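Local coordinates for oxysterol-binding protein homolog 3 (Saccharomyces cerevisiae, PDB 4IC4) that carries lipids in a hydrophobic pocket and transfers them between membranes in phosphoinositide-coupled, non-vesicular transport, helping to maintain the distribution of sterols in the cell, at residues A[152-155]-A[160-163]; A[163-168]-A[370-375]; A[246-251]-A[271-276]. One frame throughout, in Å; residues are numbered along the deposited sequence.

Contact 1: residues A[152-155]-A[160-163]; sequences AFFA and WECS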
ATOM      1  N   ALA A 152      -7.829  -5.135  -5.345  1.00  7.48           N
ATOM      2  CA  ALA A 152      -7.733  -4.491  -6.650  1.00  8.18           C
ATOM      3  C   ALA A 152      -7.668  -2.984  -6.485  1.00  8.44           C
ATOM      4  O   ALA A 152      -8.397  -2.410  -5.670  1.00  8.24           O
ATOM      5  CB  ALA A 152      -8.928  -4.880  -7.514  1.00  8.25           C
ATOM      6  N   PHE A 153      -6.789  -2.353  -7.260  1.00  7.53           N
ATOM      7  CA  PHE A 153      -6.587  -0.905  -7.211  1.00  8.17           C
ATOM      8  C   PHE A 153      -6.586  -0.284  -8.598  1.00  9.24           C
ATOM      9  O   PHE A 153      -6.072  -0.870  -9.551  1.00  8.99           O
ATOM     10  CB  PHE A 153      -5.235  -0.565  -6.571  1.00  8.59           C
ATOM     11  CG  PHE A 153      -5.123  -0.949  -5.128  1.00  9.23           C
ATOM     12  CD1 PHE A 153      -5.279   0.004  -4.125  1.00 12.50           C
ATOM     13  CD2 PHE A 153      -4.880  -2.269  -4.768  1.00 10.72           C
ATOM     14  CE1 PHE A 153      -5.198  -0.360  -2.780  1.00 12.26           C
ATOM     15  CE2 PHE A 153      -4.798  -2.639  -3.429  1.00 13.29           C
ATOM     16  CZ  PHE A 153      -4.959  -1.681  -2.436  1.00 12.88           C
ATOM     17  N   PHE A 154      -7.157   0.909  -8.699  1.00  8.20           N
ATOM     18  CA  PHE A 154      -7.171   1.659  -9.947  1.00  9.09           C
ATOM     19  C   PHE A 154      -6.978   3.125  -9.593  1.00  8.73           C
ATOM     20  O   PHE A 154      -7.841   3.732  -8.960  1.00  9.44           O
ATOM     21  CB  PHE A 154      -8.487   1.476 -10.703  1.00 10.34           C
ATOM     22  CG  PHE A 154      -8.518   2.174 -12.041  1.00 10.92           C
ATOM     23  CD1 PHE A 154      -7.474   2.010 -12.948  1.00 11.68           C
ATOM     24  CD2 PHE A 154      -9.594   2.979 -12.398  1.00 13.36           C
ATOM     25  CE1 PHE A 154      -7.503   2.640 -14.196  1.00 13.74           C
ATOM     26  CE2 PHE A 154      -9.635   3.613 -13.643  1.00 14.03           C
ATOM     27  CZ  PHE A 154      -8.585   3.441 -14.542  1.00 13.79           C
ATOM     28  N   ALA A 155      -5.836   3.680  -9.987  1.00  8.14           N
ATOM     29  CA  ALA A 155      -5.513   5.080  -9.716  1.00  8.42           C
ATOM     30  C   ALA A 155      -5.490   5.823 -11.043  1.00 10.15           C
ATOM     31  O   ALA A 155      -4.943   5.317 -12.024  1.00  9.74           O
ATOM     32  CB  ALA A 155      -4.152   5.184  -9.030  1.00  9.65           C
ATOM     33  N   TRP A 160      -1.793   9.885 -16.471  1.00  9.55           N
ATOM     34  CA  TRP A 160      -1.382   8.505 -16.239  1.00 10.20           C
ATOM     35  C   TRP A 160      -2.411   7.781 -15.400  1.00  9.86           C
ATOM     36  O   TRP A 160      -3.253   8.397 -14.753  1.00  9.62           O
ATOM     37  CB  TRP A 160      -0.021   8.436 -15.519  1.00 10.05           C
ATOM     38  CG  TRP A 160       0.055   9.233 -14.231  1.00 10.42           C
ATOM     39  CD1 TRP A 160       0.591  10.480 -14.075  1.00 10.00           C
ATOM     40  CD2 TRP A 160      -0.437   8.845 -12.938  1.00  9.85           C
ATOM     41  NE1 TRP A 160       0.464  10.894 -12.768  1.00 10.92           N
ATOM     42  CE2 TRP A 160      -0.163   9.911 -12.049  1.00  9.80           C
ATOM     43  CE3 TRP A 160      -1.083   7.702 -12.444  1.00  9.94           C
ATOM     44  CZ2 TRP A 160      -0.516   9.871 -10.693  1.00 10.44           C
ATOM     45  CZ3 TRP A 160      -1.436   7.664 -11.090  1.00 11.83           C
ATOM     46  CH2 TRP A 160      -1.149   8.743 -10.234  1.00 10.81           C
ATOM     47  N   GLU A 161      -2.355   6.459 -15.439  1.00 10.13           N
ATOM     48  CA  GLU A 161      -3.251   5.650 -14.630  1.00 11.08           C
ATOM     49  C   GLU A 161      -2.489   4.400 -14.245  1.00 10.18           C
ATOM     50  O   GLU A 161      -1.522   4.019 -14.910  1.00 10.33           O
ATOM     51  CB  GLU A 161      -4.534   5.297 -15.386  1.00 12.21           C
ATOM     52  CG  GLU A 161      -4.336   4.509 -16.663  1.00 14.41           C
ATOM     53  CD  GLU A 161      -5.656   4.102 -17.286  1.00 14.99           C
ATOM     54  OE1 GLU A 161      -6.523   4.981 -17.482  1.00 16.83           O
ATOM     55  OE2 GLU A 161      -5.826   2.900 -17.580  1.00 17.86           O
ATOM     56  N   CYS A 162      -2.914   3.764 -13.162  1.00  9.43           N
ATOM     57  CA  CYS A 162      -2.238   2.570 -12.689  1.00 10.93           C
ATOM     58  C   CYS A 162      -3.242   1.554 -12.167  1.00 10.08           C
ATOM     59  O   CYS A 162      -4.185   1.909 -11.465  1.00 11.92           O
ATOM     60  CB  CYS A 162      -1.257   2.949 -11.577  1.00 12.31           C
ATOM     61  SG  CYS A 162      -0.080   1.652 -11.144  1.00 18.96           S
ATOM     62  N   SER A 163      -3.040   0.292 -12.537  1.00 10.34           N
ATOM     63  CA  SER A 163      -3.899  -0.800 -12.099  1.00 10.82           C
ATOM     64  C   SER A 163      -3.028  -1.782 -11.322  1.00 10.14           C
ATOM     65  O   SER A 163      -1.832  -1.929 -11.596  1.00 11.92           O
ATOM     66  CB  SER A 163      -4.532  -1.490 -13.307  1.00 12.43           C
ATOM     67  OG  SER A 163      -3.530  -2.010 -14.162  1.00 19.67           O
TER

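Contact 2: residues A[163-168]-A[370-375]; sequences SYTVTP and NEWKYI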
ATOM      1  N   SER A 163      -3.040   0.292 -12.537  1.00 10.34           N
ATOM      2  CA  SER A 163      -3.899  -0.800 -12.099  1.00 10.82           C
ATOM      3  C   SER A 163      -3.028  -1.782 -11.322  1.00 10.14           C
ATOM      4  O   SER A 163      -1.832  -1.929 -11.596  1.00 11.92           O
ATOM      5  CB  SER A 163      -4.532  -1.490 -13.307  1.00 12.43           C
ATOM      6  OG  SER A 163      -3.530  -2.010 -14.162  1.00 19.67           O
ATOM      7  N   TYR A 164      -3.631  -2.458 -10.352  1.00  9.26           N
ATOM      8  CA  TYR A 164      -2.886  -3.384  -9.516  1.00  8.25           C
ATOM      9  C   TYR A 164      -3.821  -4.402  -8.887  1.00  9.57           C
ATOM     10  O   TYR A 164      -4.823  -4.038  -8.285  1.00 11.86           O
ATOM     11  CB  TYR A 164      -2.175  -2.567  -8.427  1.00  8.18           C
ATOM     12  CG  TYR A 164      -1.141  -3.268  -7.553  1.00  9.41           C
ATOM     13  CD1 TYR A 164      -0.337  -4.307  -8.047  1.00 10.04           C
ATOM     14  CD2 TYR A 164      -0.867  -2.775  -6.268  1.00 10.98           C
ATOM     15  CE1 TYR A 164       0.718  -4.818  -7.283  1.00 10.17           C
ATOM     16  CE2 TYR A 164       0.177  -3.278  -5.504  1.00 11.57           C
ATOM     17  CZ  TYR A 164       0.970  -4.292  -6.015  1.00 11.36           C
ATOM     18  OH  TYR A 164       2.034  -4.740  -5.260  1.00 10.40           O
ATOM     19  N   THR A 165      -3.504  -5.678  -9.063  1.00  8.72           N
ATOM     20  CA  THR A 165      -4.268  -6.771  -8.467  1.00  9.71           C
ATOM     21  C   THR A 165      -3.206  -7.435  -7.609  1.00 10.40           C
ATOM     22  O   THR A 165      -2.226  -7.977  -8.131  1.00 11.47           O
ATOM     23  CB  THR A 165      -4.805  -7.749  -9.529  1.00  8.77           C
ATOM     24  OG1 THR A 165      -5.767  -7.075 -10.353  1.00 11.35           O
ATOM     25  CG2 THR A 165      -5.467  -8.937  -8.858  1.00 10.69           C
ATOM     26  N   VAL A 166      -3.392  -7.403  -6.295  1.00  9.93           N
ATOM     27  CA  VAL A 166      -2.367  -7.928  -5.415  1.00 10.71           C
ATOM     28  C   VAL A 166      -2.807  -8.836  -4.276  1.00 10.07           C
ATOM     29  O   VAL A 166      -3.881  -8.672  -3.692  1.00  8.80           O
ATOM     30  CB  VAL A 166      -1.575  -6.749  -4.824  1.00 10.42           C
ATOM     31  CG1 VAL A 166      -2.515  -5.856  -4.019  1.00 11.98           C
ATOM     32  CG2 VAL A 166      -0.454  -7.243  -3.951  1.00 12.30           C
ATOM     33  N   THR A 167      -1.943  -9.792  -3.970  1.00 10.80           N
ATOM     34  CA  THR A 167      -2.158 -10.732  -2.883  1.00 11.67           C
ATOM     35  C   THR A 167      -0.908 -10.718  -2.021  1.00 13.01           C
ATOM     36  O   THR A 167       0.153 -11.166  -2.462  1.00 11.18           O
ATOM     37  CB  THR A 167      -2.372 -12.170  -3.395  1.00 12.65           C
ATOM     38  OG1 THR A 167      -3.635 -12.255  -4.063  1.00 14.20           O
ATOM     39  CG2 THR A 167      -2.355 -13.162  -2.228  1.00 14.60           C
ATOM     40  N   PRO A 168      -0.999 -10.172  -0.799  1.00 12.70           N
ATOM     41  CA  PRO A 168       0.177 -10.143   0.075  1.00 13.44           C
ATOM     42  C   PRO A 168       0.488 -11.574   0.491  1.00 13.86           C
ATOM     43  O   PRO A 168      -0.421 -12.390   0.639  1.00 16.16           O
ATOM     44  CB  PRO A 168      -0.286  -9.290   1.254  1.00 13.84           C
ATOM     45  CG  PRO A 168      -1.305  -8.370   0.628  1.00 13.30           C
ATOM     46  CD  PRO A 168      -2.074  -9.313  -0.266  1.00 13.24           C
ATOM     47  N   ASN A 370      -5.530 -14.008 -11.251  1.00 29.58           N
ATOM     48  CA  ASN A 370      -4.698 -12.992 -10.625  1.00 28.14           C
ATOM     49  C   ASN A 370      -4.771 -11.636 -11.318  1.00 25.80           C
ATOM     50  O   ASN A 370      -3.835 -10.846 -11.232  1.00 25.56           O
ATOM     51  CB  ASN A 370      -3.244 -13.468 -10.589  1.00 29.89           C
ATOM     52  CG  ASN A 370      -3.112 -14.883 -10.061  1.00 31.56           C
ATOM     53  OD1 ASN A 370      -3.540 -15.185  -8.948  1.00 33.09           O
ATOM     54  ND2 ASN A 370      -2.517 -15.760 -10.863  1.00 33.78           N
ATOM     55  N   GLU A 371      -5.879 -11.357 -11.997  1.00 23.49           N
ATOM     56  CA  GLU A 371      -6.019 -10.076 -12.678  1.00 21.03           C
ATOM     57  C   GLU A 371      -7.455  -9.563 -12.696  1.00 18.37           C
ATOM     58  O   GLU A 371      -8.332 -10.172 -13.309  1.00 16.33           O
ATOM     59  CB  GLU A 371      -5.505 -10.192 -14.114  1.00 25.31           C
ATOM     60  CG  GLU A 371      -4.631  -9.036 -14.558  1.00 30.14           C
ATOM     61  CD  GLU A 371      -3.289  -9.014 -13.846  1.00 32.19           C
ATOM     62  OE1 GLU A 371      -2.520  -9.990 -13.986  1.00 34.43           O
ATOM     63  OE2 GLU A 371      -3.002  -8.021 -13.148  1.00 32.97           O
ATOM     64  N   TRP A 372      -7.690  -8.447 -12.010  1.00 13.94           N
ATOM     65  CA  TRP A 372      -9.007  -7.822 -11.969  1.00 13.81           C
ATOM     66  C   TRP A 372      -8.897  -6.466 -12.654  1.00 12.89           C
ATOM     67  O   TRP A 372      -7.810  -5.889 -12.732  1.00 14.49           O
ATOM     68  CB  TRP A 372      -9.483  -7.646 -10.526  1.00 12.08           C
ATOM     69  CG  TRP A 372      -9.881  -8.935  -9.866  1.00 11.24           C
ATOM     70  CD1 TRP A 372      -9.059  -9.969  -9.515  1.00 12.94           C
ATOM     71  CD2 TRP A 372     -11.206  -9.330  -9.488  1.00 10.35           C
ATOM     72  NE1 TRP A 372      -9.789 -10.984  -8.943  1.00 13.29           N
ATOM     73  CE2 TRP A 372     -11.109 -10.620  -8.913  1.00 10.99           C
ATOM     74  CE3 TRP A 372     -12.465  -8.722  -9.581  1.00 11.33           C
ATOM     75  CZ2 TRP A 372     -12.228 -11.312  -8.431  1.00 11.10           C
ATOM     76  CZ3 TRP A 372     -13.578  -9.412  -9.102  1.00 11.75           C
ATOM     77  CH2 TRP A 372     -13.449 -10.694  -8.535  1.00 10.78           C
ATOM     78  N   LYS A 373     -10.021  -5.956 -13.138  1.00 12.97           N
ATOM     79  CA  LYS A 373     -10.033  -4.685 -13.849  1.00 13.66           C
ATOM     80  C   LYS A 373     -11.211  -3.807 -13.443  1.00 12.46           C
ATOM     81  O   LYS A 373     -12.322  -4.293 -13.230  1.00 11.95           O
ATOM     82  CB  LYS A 373     -10.067  -4.966 -15.358  1.00 16.74           C
ATOM     83  CG  LYS A 373     -10.084  -3.752 -16.269  1.00 21.72           C
ATOM     84  CD  LYS A 373      -9.959  -4.206 -17.720  1.00 25.25           C
ATOM     85  CE  LYS A 373     -10.050  -3.046 -18.699  1.00 27.72           C
ATOM     86  NZ  LYS A 373     -11.394  -2.404 -18.685  1.00 31.67           N
ATOM     87  N   TYR A 374     -10.952  -2.508 -13.336  1.00 11.22           N
ATOM     88  CA  TYR A 374     -11.980  -1.540 -12.970  1.00 11.05           C
ATOM     89  C   TYR A 374     -13.153  -1.594 -13.949  1.00 12.50           C
ATOM     90  O   TYR A 374     -12.958  -1.582 -15.165  1.00 13.80           O
ATOM     91  CB  TYR A 374     -11.376  -0.132 -12.967  1.00 10.98           C
ATOM     92  CG  TYR A 374     -12.369   0.975 -12.686  1.00 11.44           C
ATOM     93  CD1 TYR A 374     -12.820   1.224 -11.391  1.00 12.29           C
ATOM     94  CD2 TYR A 374     -12.850   1.782 -13.715  1.00 11.41           C
ATOM     95  CE1 TYR A 374     -13.721   2.248 -11.130  1.00 10.55           C
ATOM     96  CE2 TYR A 374     -13.758   2.811 -13.466  1.00 11.54           C
ATOM     97  CZ  TYR A 374     -14.189   3.038 -12.170  1.00 11.90           C
ATOM     98  OH  TYR A 374     -15.075   4.059 -11.902  1.00 12.51           O
ATOM     99  N   ILE A 375     -14.368  -1.652 -13.412  1.00 11.88           N
ATOM    100  CA  ILE A 375     -15.575  -1.700 -14.237  1.00 13.64           C
ATOM    101  C   ILE A 375     -16.004  -0.288 -14.619  1.00 13.97           C
ATOM    102  O   ILE A 375     -16.244   0.550 -13.754  1.00 14.91           O
ATOM    103  CB  ILE A 375     -16.743  -2.382 -13.483  1.00 13.27           C
ATOM    104  CG1 ILE A 375     -16.392  -3.845 -13.197  1.00 13.99           C
ATOM    105  CG2 ILE A 375     -18.025  -2.295 -14.312  1.00 15.45           C
ATOM    106  CD1 ILE A 375     -17.433  -4.573 -12.367  1.00 14.26           C
TER
HETATM  107  O   HOH W   1      -2.780  -4.556 -13.063  1.00 37.52           O
HETATM  108  O   HOH W   2      -1.951  -6.438 -11.431  1.00 18.50           O
HETATM  109  O   HOH W   3      -5.090  -5.024 -11.877  1.00 22.69           O
HETATM  110  O   HOH W   4      -1.960 -10.503  -9.438  1.00 24.39           O

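Contact 3: residues A[246-251]-A[271-276]; sequences EGFKVS and QSLANE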
ATOM      1  N   GLU A 246      19.868  -0.013   4.005  1.00 16.58           N
ATOM      2  CA  GLU A 246      19.122   1.153   3.546  1.00 16.85           C
ATOM      3  C   GLU A 246      19.511   1.652   2.160  1.00 16.24           C
ATOM      4  O   GLU A 246      18.738   2.360   1.511  1.00 16.22           O
ATOM      5  CB  GLU A 246      19.265   2.283   4.566  1.00 17.22           C
ATOM      6  CG  GLU A 246      18.598   1.964   5.893  1.00 19.55           C
ATOM      7  CD  GLU A 246      18.803   3.042   6.936  1.00 21.51           C
ATOM      8  OE1 GLU A 246      18.940   4.224   6.558  1.00 24.26           O
ATOM      9  OE2 GLU A 246      18.810   2.705   8.138  1.00 23.13           O
ATOM     10  N   GLY A 247      20.701   1.278   1.698  1.00 16.18           N
ATOM     11  CA  GLY A 247      21.150   1.728   0.393  1.00 16.33           C
ATOM     12  C   GLY A 247      20.764   0.836  -0.772  1.00 14.11           C
ATOM     13  O   GLY A 247      20.436  -0.339  -0.598  1.00 15.93           O
ATOM     14  N   PHE A 248      20.799   1.401  -1.972  1.00 15.13           N
ATOM     15  CA  PHE A 248      20.466   0.645  -3.170  1.00 15.20           C
ATOM     16  C   PHE A 248      21.002   1.359  -4.400  1.00 16.11           C
ATOM     17  O   PHE A 248      21.302   2.553  -4.357  1.00 16.68           O
ATOM     18  CB  PHE A 248      18.949   0.462  -3.277  1.00 15.40           C
ATOM     19  CG  PHE A 248      18.199   1.737  -3.538  1.00 14.76           C
ATOM     20  CD1 PHE A 248      18.039   2.215  -4.834  1.00 16.94           C
ATOM     21  CD2 PHE A 248      17.664   2.467  -2.484  1.00 15.96           C
ATOM     22  CE1 PHE A 248      17.354   3.405  -5.074  1.00 18.31           C
ATOM     23  CE2 PHE A 248      16.980   3.652  -2.711  1.00 14.16           C
ATOM     24  CZ  PHE A 248      16.823   4.124  -4.008  1.00 17.08           C
ATOM     25  N   LYS A 249      21.130   0.615  -5.492  1.00 16.04           N
ATOM     26  CA  LYS A 249      21.631   1.154  -6.746  1.00 17.27           C
ATOM     27  C   LYS A 249      20.632   0.835  -7.846  1.00 15.82           C
ATOM     28  O   LYS A 249      19.933  -0.177  -7.788  1.00 18.23           O
ATOM     29  CB  LYS A 249      22.985   0.525  -7.092  1.00 19.78           C
ATOM     30  CG  LYS A 249      24.099   0.814  -6.095  1.00 23.79           C
ATOM     31  CD  LYS A 249      24.483   2.285  -6.095  1.00 27.63           C
ATOM     32  CE  LYS A 249      25.721   2.527  -5.239  1.00 29.85           C
ATOM     33  NZ  LYS A 249      26.146   3.953  -5.256  1.00 33.16           N
ATOM     34  N   VAL A 250      20.554   1.709  -8.840  1.00 15.32           N
ATOM     35  CA  VAL A 250      19.646   1.507  -9.959  1.00 14.81           C
ATOM     36  C   VAL A 250      20.424   1.628 -11.260  1.00 16.25           C
ATOM     37  O   VAL A 250      21.129   2.613 -11.480  1.00 17.92           O
ATOM     38  CB  VAL A 250      18.515   2.555  -9.973  1.00 15.05           C
ATOM     39  CG1 VAL A 250      17.529   2.249 -11.094  1.00 14.38           C
ATOM     40  CG2 VAL A 250      17.808   2.578  -8.626  1.00 13.65           C
ATOM     41  N   SER A 251      20.300   0.618 -12.111  1.00 15.97           N
ATOM     42  CA  SER A 251      20.977   0.622 -13.400  1.00 17.91           C
ATOM     43  C   SER A 251      19.921   0.734 -14.490  1.00 18.26           C
ATOM     44  O   SER A 251      19.083  -0.159 -14.648  1.00 19.09           O
ATOM     45  CB  SER A 251      21.784  -0.666 -13.581  1.00 19.88           C
ATOM     46  OG  SER A 251      22.766  -0.796 -12.569  1.00 22.92           O
ATOM     47  N   GLN A 271      15.685   7.755   2.738  1.00 16.27           N
ATOM     48  CA  GLN A 271      15.944   9.187   2.615  1.00 17.25           C
ATOM     49  C   GLN A 271      15.805   9.821   1.233  1.00 16.19           C
ATOM     50  O   GLN A 271      14.995  10.723   1.047  1.00 14.17           O
ATOM     51  CB  GLN A 271      17.347   9.484   3.155  1.00 21.09           C
ATOM     52  CG  GLN A 271      17.556  10.887   3.730  1.00 27.64           C
ATOM     53  CD  GLN A 271      17.246  12.006   2.752  1.00 31.27           C
ATOM     54  OE1 GLN A 271      16.088  12.391   2.571  1.00 33.16           O
ATOM     55  NE2 GLN A 271      18.284  12.535   2.112  1.00 32.94           N
ATOM     56  N   SER A 272      16.596   9.369   0.263  1.00 14.88           N
ATOM     57  CA  SER A 272      16.545   9.975  -1.062  1.00 14.78           C
ATOM     58  C   SER A 272      17.199   9.147  -2.155  1.00 13.96           C
ATOM     59  O   SER A 272      17.839   8.138  -1.886  1.00 14.95           O
ATOM     60  CB  SER A 272      17.225  11.340  -1.022  1.00 15.27           C
ATOM     61  OG  SER A 272      18.597  11.188  -0.704  1.00 17.15           O
ATOM     62  N   LEU A 273      17.039   9.611  -3.389  1.00 14.10           N
ATOM     63  CA  LEU A 273      17.600   8.949  -4.560  1.00 13.99           C
ATOM     64  C   LEU A 273      18.131  10.020  -5.506  1.00 14.30           C
ATOM     65  O   LEU A 273      17.461  11.023  -5.755  1.00 13.35           O
ATOM     66  CB  LEU A 273      16.520   8.120  -5.261  1.00 14.76           C
ATOM     67  CG  LEU A 273      16.856   7.473  -6.606  1.00 14.20           C
ATOM     68  CD1 LEU A 273      18.075   6.575  -6.456  1.00 15.52           C
ATOM     69  CD2 LEU A 273      15.661   6.666  -7.096  1.00 16.64           C
ATOM     70  N   ALA A 274      19.335   9.814  -6.029  1.00 12.80           N
ATOM     71  CA  ALA A 274      19.922  10.783  -6.942  1.00 15.38           C
ATOM     72  C   ALA A 274      20.560  10.127  -8.156  1.00 14.54           C
ATOM     73  O   ALA A 274      20.865   8.931  -8.150  1.00 16.56           O
ATOM     74  CB  ALA A 274      20.961  11.630  -6.206  1.00 14.19           C
ATOM     75  N   ASN A 275      20.743  10.922  -9.204  1.00 16.06           N
ATOM     76  CA  ASN A 275      21.378  10.462 -10.433  1.00 16.45           C
ATOM     77  C   ASN A 275      22.871  10.433 -10.101  1.00 15.52           C
ATOM     78  O   ASN A 275      23.432  11.449  -9.704  1.00 15.52           O
ATOM     79  CB  ASN A 275      21.096  11.463 -11.556  1.00 16.66           C
ATOM     80  CG  ASN A 275      21.708  11.051 -12.877  1.00 17.52           C
ATOM     81  OD1 ASN A 275      22.911  10.815 -12.967  1.00 17.96           O
ATOM     82  ND2 ASN A 275      20.883  10.972 -13.915  1.00 17.28           N
ATOM     83  N   GLU A 276      23.513   9.277 -10.246  1.00 16.39           N
ATOM     84  CA  GLU A 276      24.934   9.172  -9.915  1.00 17.14           C
ATOM     85  C   GLU A 276      25.868  10.007 -10.780  1.00 17.45           C
ATOM     86  O   GLU A 276      26.912  10.454 -10.311  1.00 16.67           O
ATOM     87  CB  GLU A 276      25.391   7.710  -9.947  1.00 20.32           C
ATOM     88  CG  GLU A 276      24.899   6.884  -8.770  1.00 23.33           C
ATOM     89  CD  GLU A 276      25.861   5.768  -8.402  1.00 26.86           C
ATOM     90  OE1 GLU A 276      26.050   4.842  -9.217  1.00 29.43           O
ATOM     91  OE2 GLU A 276      26.439   5.824  -7.296  1.00 28.70           O
TER

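Contact 1: residues A[152-155]-A[160-163]
Residues 152-155 and 160-163 run antiparallel, their N-to-C directions 179° apart and their axes 4.7 Å from each other at closest approach. Ala155 and Cys162 form a hydrogen-bonded pair: Ala155 N gives its hydrogen to Cys162 O at 2.8 Å, nearly straight, and Cys162 N returns a bond to Ala155 O. Phe154 and Ser163 form the adjoining non-hydrogen-bonded pair, with CA atoms 4.6 Å apart. CA-H...O contacts fill in between the strands, the one from Ser163 CA to Phe153 O measuring 3.3 Å. This ladder belongs to the beta hairpin of strands 150-157 and 160-172 in the barrel of the OSBP-related domain, and strands 137-145 and 177-189 flank it. On the face carrying Phe154 and Ser163, the Phe154 ring extends toward the Glu161 carboxylate because its CG is anti to the backbone N (chi1 -177°). Glu161 OE2 meets the ring edge in plane, 3.8 Å from Phe154 CE1, with ring and carboxylate planes 87° apart. The opposite face of the hairpin carries Ala155 and Cys162. There Ala155 CB sits at the edge of the Trp160 indole, 4.2 Å from Trp160 CZ3, while the indole NE1 is hydrogen-bonded to Thr86 OG1.

Contact 2: residues A[163-168]-A[370-375]
A short two-stranded antiparallel hairpin, strands 364-368 and 371-374, lies against the outside of the OSBP-related barrel at strand 160-172, and Thr165 makes the direct contacts between the two. No backbone-to-backbone hydrogen bond joins residues 163-168 to 370-375; the nearest CA atoms, those of Thr165 and Glu371, stand 5.6 Å apart. The direct bond is from main chain to side chain: Trp372 N donates to Thr165 OG1 at 2.9 Å, with an angle of 169° at the hydrogen. The two branches of Thr165 do different work. Its OG1 lies anti to the carbonyl carbon and faces the Trp372 amide, whereas CG2, anti to the backbone N, packs 3.5 Å from Asn370 O and also approaches Trp372 CD1 obliquely.

Three ordered waters bind both segments around this threonine. One accepts from Thr165 N and donates to Glu371 OE2 at 2.6 Å, a second joins Thr165 OG1 to Trp372 O, and a third donates to both Thr165 O and Asn370 O. Together they give the backbone N, the backbone O and the hydroxyl of Thr165 each a water partner. Glu371 starts out pointing away from the barrel strand, but a bend at chi2 (69°) swings its carboxylate back to the water held by Thr165 N. Its other oxygen, OE1, is turned to Arg186 of strand 177-189 in a long, weak ion pair. The Trp372 side chain also rests on Phe364 and Lys366 of the partner strand and is about 10 Å from that of His146, which binds phosphatidylinositol 4-phosphate. A further water bonds Ser163 OG at 2.9 Å and reaches Glu371 OE2 by a weak donated bond at 3.5 Å.

Contact 3: residues A[246-251]-A[271-276]
Lys249 and Glu276 meet in a salt bridge, Lys249 NZ to Glu276 OE2 at 2.8 Å. The ammonium does not lie in the carboxylate plane: it reaches OE2 from above, 47° out of that plane, and the two side chains cross at about a right angle. The second carboxylate oxygen is much farther off, Glu276 OE1 being 4.1 Å from Lys249 NZ, which makes this a single-oxygen bridge. The other direct contact is apolar. Leu273 CD1 touches Phe248 CE1 at 3.5 Å and Phe248 CZ at 3.7 Å, an oblique approach to the ring, while CD2 of the same leucine is 4.2 Å from both ring atoms.

The geometry is that of next-but-one neighbours among the antiparallel strands of the barrel. Strand 263-268 runs between strands 247-253 and 272-275 and pairs with both, so the nearest CA atoms, those of Phe248 and Leu273, are 8.9 Å apart and side chains alone span the gap. Both charged side chains also touch Ala266 of that middle strand. Lys249 bends at chi2 (-67°) and is extended from there to NZ, which carries the ammonium across toward Glu276. An alanine in place of Glu276 would probably leave the Lys249 ammonium without its carboxylate mate and set the lysine chain free to turn above the middle strand.

Farther out, helix 94-104 packs against the apolar pair, with Ile103 on Phe248 and Ala100 on Leu273. The Phe248 ring also meets Val250 CG2 at its edge, in plane, and touches Phe235 of strand 230-235. Where strand 272-275 begins, Gln271 and Ser272 both face Lys268, a classic beta bulge.

From the N terminus, contact 1 is the first to close, joining strand 150-157 to the start of strand 160-172 across a short hairpin turn. At Ser163, which the two share, contact 2 opens; its loop closes only some two hundred residues later, tying the barrel to the 364-374 hairpin. Contact 3 is nested within that loop and links strands 247-253 and 272-275 across the strand between them. Contacts 1 and 2 touch directly, with Phe154 CD2 3.4 Å from Tyr374 CG. Contact 3 lies in a separate part of the barrel, its centre about 26 Å from that of contact 1 and about 29 Å from that of contact 2.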